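Local coordinates for protein probable amidase (Thermus thermophilus, PDB 2DC0) that is a probable amidase of the amidase family, an alpha/beta protein built round one large mixed beta-sheet, at residues L70-K79 and L94-R105; G183-V191 and Y416-A424. All coordinates share one frame; numbering follows the deposited sequence.

Contact 1 of 2, residues L70-K79 and L94-R105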
# COMPACT_ATOMS: atom_id res chain seq x y z
N LEU A 70 -20.03 22.82 15.11
CA LEU A 70 -19.75 21.76 14.15
C LEU A 70 -20.67 20.57 14.44
O LEU A 70 -21.17 20.44 15.55
CB LEU A 70 -18.30 21.26 14.26
CG LEU A 70 -17.14 22.06 13.66
CD1 LEU A 70 -17.08 23.44 14.26
CD2 LEU A 70 -15.84 21.31 13.92
N THR A 71 -20.88 19.72 13.43
CA THR A 71 -21.70 18.53 13.60
C THR A 71 -20.80 17.31 13.41
O THR A 71 -19.68 17.43 12.88
CB THR A 71 -22.86 18.49 12.57
OG1 THR A 71 -22.32 18.54 11.24
CG2 THR A 71 -23.80 19.68 12.76
N VAL A 72 -21.28 16.14 13.82
CA VAL A 72 -20.50 14.90 13.73
C VAL A 72 -21.33 13.73 13.22
O VAL A 72 -22.42 13.46 13.74
CB VAL A 72 -19.95 14.49 15.13
CG1 VAL A 72 -19.18 13.18 15.03
CG2 VAL A 72 -19.05 15.60 15.67
N LYS A 73 -20.82 13.02 12.21
CA LYS A 73 -21.51 11.86 11.63
C LYS A 73 -21.85 10.89 12.76
O LYS A 73 -21.01 10.65 13.63
CB LYS A 73 -20.60 11.17 10.61
CG LYS A 73 -21.25 10.05 9.82
CD LYS A 73 -20.27 9.49 8.81
CE LYS A 73 -20.94 8.55 7.82
NZ LYS A 73 -19.95 8.03 6.83
N ASP A 74 -23.05 10.31 12.74
CA ASP A 74 -23.47 9.43 13.84
C ASP A 74 -22.83 8.06 14.03
O ASP A 74 -23.51 7.12 14.45
CB ASP A 74 -25.00 9.27 13.84
CG ASP A 74 -25.54 8.89 15.22
OD1 ASP A 74 -24.95 9.34 16.22
OD2 ASP A 74 -26.57 8.18 15.30
N LEU A 75 -21.54 7.93 13.74
CA LEU A 75 -20.83 6.68 13.98
C LEU A 75 -19.68 6.99 14.93
O LEU A 75 -18.98 6.08 15.40
CB LEU A 75 -20.31 6.06 12.67
CG LEU A 75 -19.40 6.84 11.72
CD1 LEU A 75 -18.00 6.99 12.30
CD2 LEU A 75 -19.33 6.07 10.40
N PHE A 76 -19.48 8.28 15.20
CA PHE A 76 -18.45 8.77 16.11
C PHE A 76 -19.13 9.09 17.45
O PHE A 76 -20.03 9.93 17.52
CB PHE A 76 -17.83 10.08 15.60
CG PHE A 76 -16.89 9.92 14.44
CD1 PHE A 76 -15.62 9.38 14.62
CD2 PHE A 76 -17.26 10.37 13.17
CE1 PHE A 76 -14.72 9.29 13.54
CE2 PHE A 76 -16.37 10.29 12.09
CZ PHE A 76 -15.10 9.75 12.28
N PRO A 77 -18.72 8.42 18.54
CA PRO A 77 -19.36 8.73 19.82
C PRO A 77 -19.03 10.16 20.25
O PRO A 77 -17.91 10.63 20.08
CB PRO A 77 -18.77 7.69 20.75
CG PRO A 77 -18.59 6.51 19.84
CD PRO A 77 -17.98 7.16 18.62
N VAL A 78 -20.02 10.86 20.79
CA VAL A 78 -19.83 12.22 21.27
C VAL A 78 -20.42 12.27 22.67
O VAL A 78 -21.51 11.75 22.91
CB VAL A 78 -20.57 13.25 20.36
CG1 VAL A 78 -20.51 14.64 20.97
CG2 VAL A 78 -19.94 13.27 18.97
N LYS A 79 -19.70 12.89 23.60
CA LYS A 79 -20.18 12.99 24.98
C LYS A 79 -21.56 13.63 25.06
O LYS A 79 -21.81 14.66 24.43
CB LYS A 79 -19.21 13.80 25.84
CG LYS A 79 -17.84 13.18 26.02
CD LYS A 79 -17.02 13.99 27.02
CE LYS A 79 -15.71 13.30 27.34
NZ LYS A 79 -14.94 14.03 28.39
N LEU A 94 -18.66 0.57 22.16
CA LEU A 94 -17.90 1.76 21.78
C LEU A 94 -17.69 2.64 23.00
O LEU A 94 -18.47 2.61 23.94
CB LEU A 94 -18.67 2.55 20.72
CG LEU A 94 -18.82 1.88 19.36
CD1 LEU A 94 -19.87 2.62 18.54
CD2 LEU A 94 -17.48 1.87 18.63
N PRO A 95 -16.61 3.43 23.00
CA PRO A 95 -16.33 4.31 24.13
C PRO A 95 -17.29 5.51 24.12
O PRO A 95 -18.06 5.69 23.17
CB PRO A 95 -14.88 4.72 23.90
CG PRO A 95 -14.79 4.74 22.40
CD PRO A 95 -15.51 3.47 22.02
N GLU A 96 -17.23 6.31 25.17
CA GLU A 96 -18.11 7.48 25.29
C GLU A 96 -17.80 8.56 24.25
O GLU A 96 -18.69 9.32 23.85
CB GLU A 96 -17.98 8.08 26.70
CG GLU A 96 -18.84 9.32 26.92
CD GLU A 96 -18.63 9.94 28.30
OE1 GLU A 96 -17.46 10.07 28.72
OE2 GLU A 96 -19.63 10.30 28.95
N GLU A 97 -16.55 8.63 23.82
CA GLU A 97 -16.13 9.63 22.85
C GLU A 97 -15.04 9.11 21.93
O GLU A 97 -14.09 8.46 22.38
CB GLU A 97 -15.62 10.87 23.58
CG GLU A 97 -15.06 11.94 22.68
CD GLU A 97 -14.56 13.13 23.45
OE1 GLU A 97 -13.71 12.94 24.36
OE2 GLU A 97 -15.00 14.27 23.16
N ALA A 98 -15.19 9.39 20.64
CA ALA A 98 -14.21 8.95 19.65
C ALA A 98 -12.98 9.85 19.75
O ALA A 98 -13.08 11.01 20.14
CB ALA A 98 -14.80 9.04 18.25
N ARG A 99 -11.82 9.30 19.40
CA ARG A 99 -10.59 10.06 19.47
C ARG A 99 -10.64 11.31 18.60
O ARG A 99 -10.18 12.38 19.02
CB ARG A 99 -9.40 9.20 19.03
CG ARG A 99 -8.06 9.90 19.21
CD ARG A 99 -7.71 10.00 20.68
NE ARG A 99 -6.46 10.71 20.91
CZ ARG A 99 -6.33 12.04 20.90
NH1 ARG A 99 -7.38 12.81 20.67
NH2 ARG A 99 -5.14 12.59 21.12
N ALA A 100 -11.17 11.19 17.39
CA ALA A 100 -11.25 12.34 16.49
C ALA A 100 -12.14 13.44 17.06
O ALA A 100 -11.89 14.62 16.83
CB ALA A 100 -11.76 11.89 15.12
N VAL A 101 -13.19 13.04 17.77
CA VAL A 101 -14.11 14.00 18.39
C VAL A 101 -13.39 14.73 19.52
O VAL A 101 -13.55 15.94 19.70
CB VAL A 101 -15.37 13.26 18.93
CG1 VAL A 101 -16.21 14.19 19.80
CG2 VAL A 101 -16.21 12.76 17.75
N ARG A 102 -12.59 13.99 20.29
CA ARG A 102 -11.83 14.58 21.38
C ARG A 102 -10.90 15.65 20.82
O ARG A 102 -10.66 16.67 21.47
CB ARG A 102 -11.03 13.50 22.10
CG ARG A 102 -10.14 14.03 23.22
CD ARG A 102 -9.50 12.90 24.02
NE ARG A 102 -10.50 12.11 24.73
CZ ARG A 102 -11.10 11.02 24.24
NH1 ARG A 102 -10.79 10.58 23.03
NH2 ARG A 102 -12.01 10.38 24.96
N ARG A 103 -10.37 15.42 19.62
CA ARG A 103 -9.48 16.39 18.99
C ARG A 103 -10.25 17.68 18.76
O ARG A 103 -9.74 18.77 19.03
CB ARG A 103 -8.98 15.85 17.64
CG ARG A 103 -7.86 14.83 17.73
CD ARG A 103 -6.55 15.49 18.14
NE ARG A 103 -5.44 14.54 18.24
CZ ARG A 103 -4.21 14.88 18.59
NH1 ARG A 103 -3.92 16.15 18.88
NH2 ARG A 103 -3.25 13.97 18.67
N LEU A 104 -11.48 17.57 18.27
CA LEU A 104 -12.30 18.73 18.01
C LEU A 104 -12.73 19.41 19.30
O LEU A 104 -12.62 20.63 19.44
CB LEU A 104 -13.54 18.34 17.20
CG LEU A 104 -13.32 17.77 15.79
CD1 LEU A 104 -14.66 17.34 15.22
CD2 LEU A 104 -12.67 18.81 14.88
N ARG A 105 -13.21 18.62 20.26
CA ARG A 105 -13.66 19.17 21.54
C ARG A 105 -12.54 19.89 22.29
O ARG A 105 -12.73 20.99 22.79
CB ARG A 105 -14.27 18.06 22.41
CG ARG A 105 -14.76 18.53 23.79
CD ARG A 105 -15.44 17.39 24.55
NE ARG A 105 -14.53 16.29 24.86
CZ ARG A 105 -13.59 16.34 25.81
NH1 ARG A 105 -13.45 17.44 26.54
NH2 ARG A 105 -12.80 15.30 26.02
O HOH W 1 -21.39 9.17 23.67
O HOH W 2 -17.59 14.79 22.82
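With CG1 of Val101 anti to the backbone N (chi1 169°), its other methyl, CG2, is left to face Phe76 and Pro77, while the Phe76 torsion, CG anti to the carbonyl carbon (chi1 -74°), lays the ring beside Ala98. Val101 CG2 lies 3.8 Å from Phe76 CB and also meets Val72 CG1, and Ala98 CB sits at the ring edge, near its plane, 3.7 Å from Phe76 CD1. Leu70 and Leu104 extend this seam through their CD2 methyls. The Pro77 ring packs against the 94-98 segment, CB 3.2 Å from Pro95 O and CD against Ala98 CB. Ala98, the N-cap residue, donates its N-H to Pro77 O (3.0 Å, 164°), and Glu97 CA adds a CH...O contact. A water lies within hydrogen-bonding distance of both Val78 O and Glu96 O; another joins Lys79 N to Glu97 OE2. At the more open side, beside the exposed Lys79, Arg105 grips Glu97 side-on, NE to OE2 (2.7 Å) and NH2 to OE1 (3.0 Å), both on syn lone pairs. Arg102 NH2 also pairs with Glu97 OE1, by charge alone, the oxygen lying out of its guanidinium plane. Lys79 NZ stands over a face of the Arg105 guanidinium, a like-charge approach that the Glu97 and Glu96 carboxylates probably ease. In this beta-alpha-beta unit helix 99-106 packs on strand 69-73, itself paired with strands 110-115 and 163-166, while Leu104 reaches helix 213-224.

Contact 2 of 2, residues G183-V191 and Y416-A424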
# COMPACT_ATOMS: atom_id res chain seq x y z
N GLY A 183 -14.97 18.13 0.51
CA GLY A 183 -14.81 16.94 1.32
C GLY A 183 -13.38 16.46 1.18
O GLY A 183 -12.90 16.27 0.07
N PHE A 184 -12.68 16.26 2.29
CA PHE A 184 -11.31 15.79 2.19
C PHE A 184 -11.05 14.45 2.87
O PHE A 184 -11.34 14.28 4.06
CB PHE A 184 -10.34 16.84 2.73
CG PHE A 184 -8.89 16.46 2.59
CD1 PHE A 184 -8.36 16.13 1.34
CD2 PHE A 184 -8.05 16.44 3.70
CE1 PHE A 184 -7.01 15.77 1.20
CE2 PHE A 184 -6.70 16.09 3.58
CZ PHE A 184 -6.17 15.75 2.33
N LYS A 185 -10.53 13.50 2.10
CA LYS A 185 -10.17 12.19 2.64
C LYS A 185 -8.65 12.18 2.71
O LYS A 185 -7.98 12.01 1.69
CB LYS A 185 -10.62 11.03 1.74
CG LYS A 185 -10.25 9.66 2.33
CD LYS A 185 -10.23 8.54 1.28
CE LYS A 185 -9.01 8.64 0.38
NZ LYS A 185 -7.74 8.46 1.17
N PRO A 186 -8.09 12.37 3.92
CA PRO A 186 -6.64 12.39 4.09
C PRO A 186 -6.04 11.02 3.84
O PRO A 186 -6.77 10.04 3.62
CB PRO A 186 -6.45 12.81 5.55
CG PRO A 186 -7.72 13.54 5.87
CD PRO A 186 -8.77 12.70 5.18
N SER A 187 -4.72 10.94 3.88
CA SER A 187 -4.03 9.67 3.71
C SER A 187 -4.56 8.76 4.80
O SER A 187 -4.90 9.21 5.90
CB SER A 187 -2.52 9.84 3.89
OG SER A 187 -1.96 10.66 2.88
N TYR A 188 -4.64 7.47 4.50
CA TYR A 188 -5.13 6.50 5.47
C TYR A 188 -4.43 6.66 6.83
O TYR A 188 -3.22 6.87 6.88
CB TYR A 188 -4.88 5.07 4.96
CG TYR A 188 -5.29 3.99 5.92
CD1 TYR A 188 -6.62 3.58 6.02
CD2 TYR A 188 -4.35 3.37 6.75
CE1 TYR A 188 -7.00 2.57 6.91
CE2 TYR A 188 -4.72 2.36 7.64
CZ TYR A 188 -6.04 1.97 7.72
OH TYR A 188 -6.40 0.98 8.61
N GLY A 189 -5.21 6.60 7.90
CA GLY A 189 -4.66 6.69 9.24
C GLY A 189 -4.21 8.03 9.79
O GLY A 189 -3.93 8.13 10.98
N ARG A 190 -4.13 9.05 8.95
CA ARG A 190 -3.68 10.35 9.44
C ARG A 190 -4.61 10.86 10.56
O ARG A 190 -4.14 11.41 11.56
CB ARG A 190 -3.61 11.37 8.31
CG ARG A 190 -2.96 12.67 8.72
CD ARG A 190 -2.84 13.62 7.54
NE ARG A 190 -1.88 13.17 6.54
CZ ARG A 190 -0.56 13.20 6.70
NH1 ARG A 190 -0.03 13.67 7.82
NH2 ARG A 190 0.24 12.78 5.73
N VAL A 191 -5.91 10.67 10.38
CA VAL A 191 -6.88 11.08 11.40
C VAL A 191 -7.34 9.79 12.08
O VAL A 191 -7.81 8.86 11.43
CB VAL A 191 -8.10 11.80 10.78
CG1 VAL A 191 -9.11 12.15 11.86
CG2 VAL A 191 -7.63 13.08 10.09
N TYR A 416 0.59 9.03 -1.65
CA TYR A 416 0.42 8.68 -0.25
C TYR A 416 1.21 9.66 0.62
O TYR A 416 2.38 9.94 0.34
CB TYR A 416 0.92 7.24 -0.04
CG TYR A 416 0.24 6.49 1.07
CD1 TYR A 416 -0.67 5.47 0.81
CD2 TYR A 416 0.51 6.79 2.40
CE1 TYR A 416 -1.30 4.77 1.84
CE2 TYR A 416 -0.11 6.10 3.44
CZ TYR A 416 -1.01 5.10 3.15
OH TYR A 416 -1.61 4.43 4.19
N GLY A 417 0.57 10.20 1.65
CA GLY A 417 1.23 11.13 2.54
C GLY A 417 1.34 12.56 2.04
O GLY A 417 1.79 13.44 2.77
N GLU A 418 0.92 12.83 0.80
CA GLU A 418 1.03 14.19 0.29
C GLU A 418 -0.24 15.03 0.44
O GLU A 418 -0.66 15.72 -0.49
CB GLU A 418 1.49 14.16 -1.17
CG GLU A 418 2.89 13.57 -1.33
CD GLU A 418 3.87 14.08 -0.27
OE1 GLU A 418 4.06 15.31 -0.16
OE2 GLU A 418 4.46 13.24 0.47
N ASP A 419 -0.83 14.96 1.63
CA ASP A 419 -2.05 15.69 1.95
C ASP A 419 -1.89 17.19 1.74
O ASP A 419 -2.80 17.85 1.23
CB ASP A 419 -2.45 15.44 3.40
CG ASP A 419 -2.59 13.97 3.71
OD1 ASP A 419 -3.68 13.59 4.22
OD2 ASP A 419 -1.63 13.20 3.47
N GLY A 420 -0.74 17.73 2.13
CA GLY A 420 -0.49 19.15 1.99
C GLY A 420 -0.48 19.58 0.54
O GLY A 420 -1.02 20.63 0.19
N LYS A 421 0.12 18.77 -0.32
CA LYS A 421 0.20 19.07 -1.74
C LYS A 421 -1.20 19.04 -2.36
O LYS A 421 -1.54 19.88 -3.20
CB LYS A 421 1.11 18.07 -2.45
CG LYS A 421 1.41 18.39 -3.91
CD LYS A 421 2.40 17.38 -4.48
CE LYS A 421 2.81 17.72 -5.91
NZ LYS A 421 3.49 19.04 -5.97
N VAL A 422 -2.00 18.06 -1.96
CA VAL A 422 -3.35 17.94 -2.48
C VAL A 422 -4.17 19.16 -2.09
O VAL A 422 -4.87 19.76 -2.92
CB VAL A 422 -4.04 16.67 -1.94
CG1 VAL A 422 -5.51 16.66 -2.34
CG2 VAL A 422 -3.33 15.44 -2.50
N LEU A 423 -4.08 19.55 -0.82
CA LEU A 423 -4.83 20.69 -0.32
C LEU A 423 -4.37 21.99 -0.99
O LEU A 423 -5.19 22.86 -1.28
CB LEU A 423 -4.67 20.78 1.20
CG LEU A 423 -5.43 19.65 1.92
CD1 LEU A 423 -4.99 19.54 3.38
CD2 LEU A 423 -6.92 19.92 1.82
N ALA A 424 -3.07 22.11 -1.26
CA ALA A 424 -2.55 23.30 -1.92
C ALA A 424 -3.09 23.36 -3.35
O ALA A 424 -3.55 24.41 -3.81
CB ALA A 424 -1.02 23.27 -1.93
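Asp419 and Ser187 meet at the start of helix 419-430, where one carboxylate gathers the turn that follows strand 182-185. Its OD1 takes the backbone N-H of Ser187 (2.9 Å, 163°) and its OD2 the hydroxyl of Ser187 at 2.6 Å, both from the syn side though some way out of the carboxylate plane. Donating to Asp419 OD2, Ser187 OG in turn accepts from Gly417 N in a more bent bond (2.9 Å, 138°). Arg190 NH2 forms a salt bridge to Asp419 OD2 (3.0 Å), coming from above the carboxylate plane and from the face opposite to Ser187 OG. The bend at chi3 of Arg190 (-69°) brings its guanidinium to this oxygen, with the two flat groups steeply inclined. Two donors thus hold OD2 and one OD1 in this tight cluster, and the carboxylate is probably kept ionised by them.

The buried, apolar half of the contact is built round Phe184. Leu423 CD2 sits 3.9 Å from the ring centroid, almost on the normal, as a CH-pi contact; Pro186 N lies over the opposite face, displaced toward the ring's periphery, and Asp419 CB meets the edge. Val422 CG1 adds a contact to Phe184 CE1 at 3.9 Å. The other end is looser and partly exposed: Tyr188 and Tyr416 run side by side, touching chiefly where Tyr416 OH reaches Tyr188 CB, while Tyr188 OH bonds to Arg201 O. Here the second subunit packs on both tyrosines, and its Arg346 pairs with Glu418. Ser187 to Arg190 form a type II beta turn with Gly189 at positive phi. Overall, a helix packs nearly antiparallel to a strand of the central mixed sheet, an alpha/beta layer arrangement, with an aspartate in the helix's first turn binding the adjoining beta turn.

The two contacts illustrate how one sheet can organise distant parts of a chain. Contact 1 closes before contact 2 opens, and their centres lie 20 Å apart. Contact 1 is local, its segments separated by 14 residues within a single beta-alpha-beta unit, whereas the segments of contact 2, which include the helix near the C-terminus, are 225 residues apart at their closest ends. Strands 69-73 and 182-185 belong to the same mixed sheet, with strands 163-166 and 206-210 between them. Helix 213-224 borders both contacts, and they meet directly where Ala100 CB packs 4.2 Å from Val191 CG1. A short-range and a long-range closure thus meet on the same sheet, with contact 2 also reaching the second subunit.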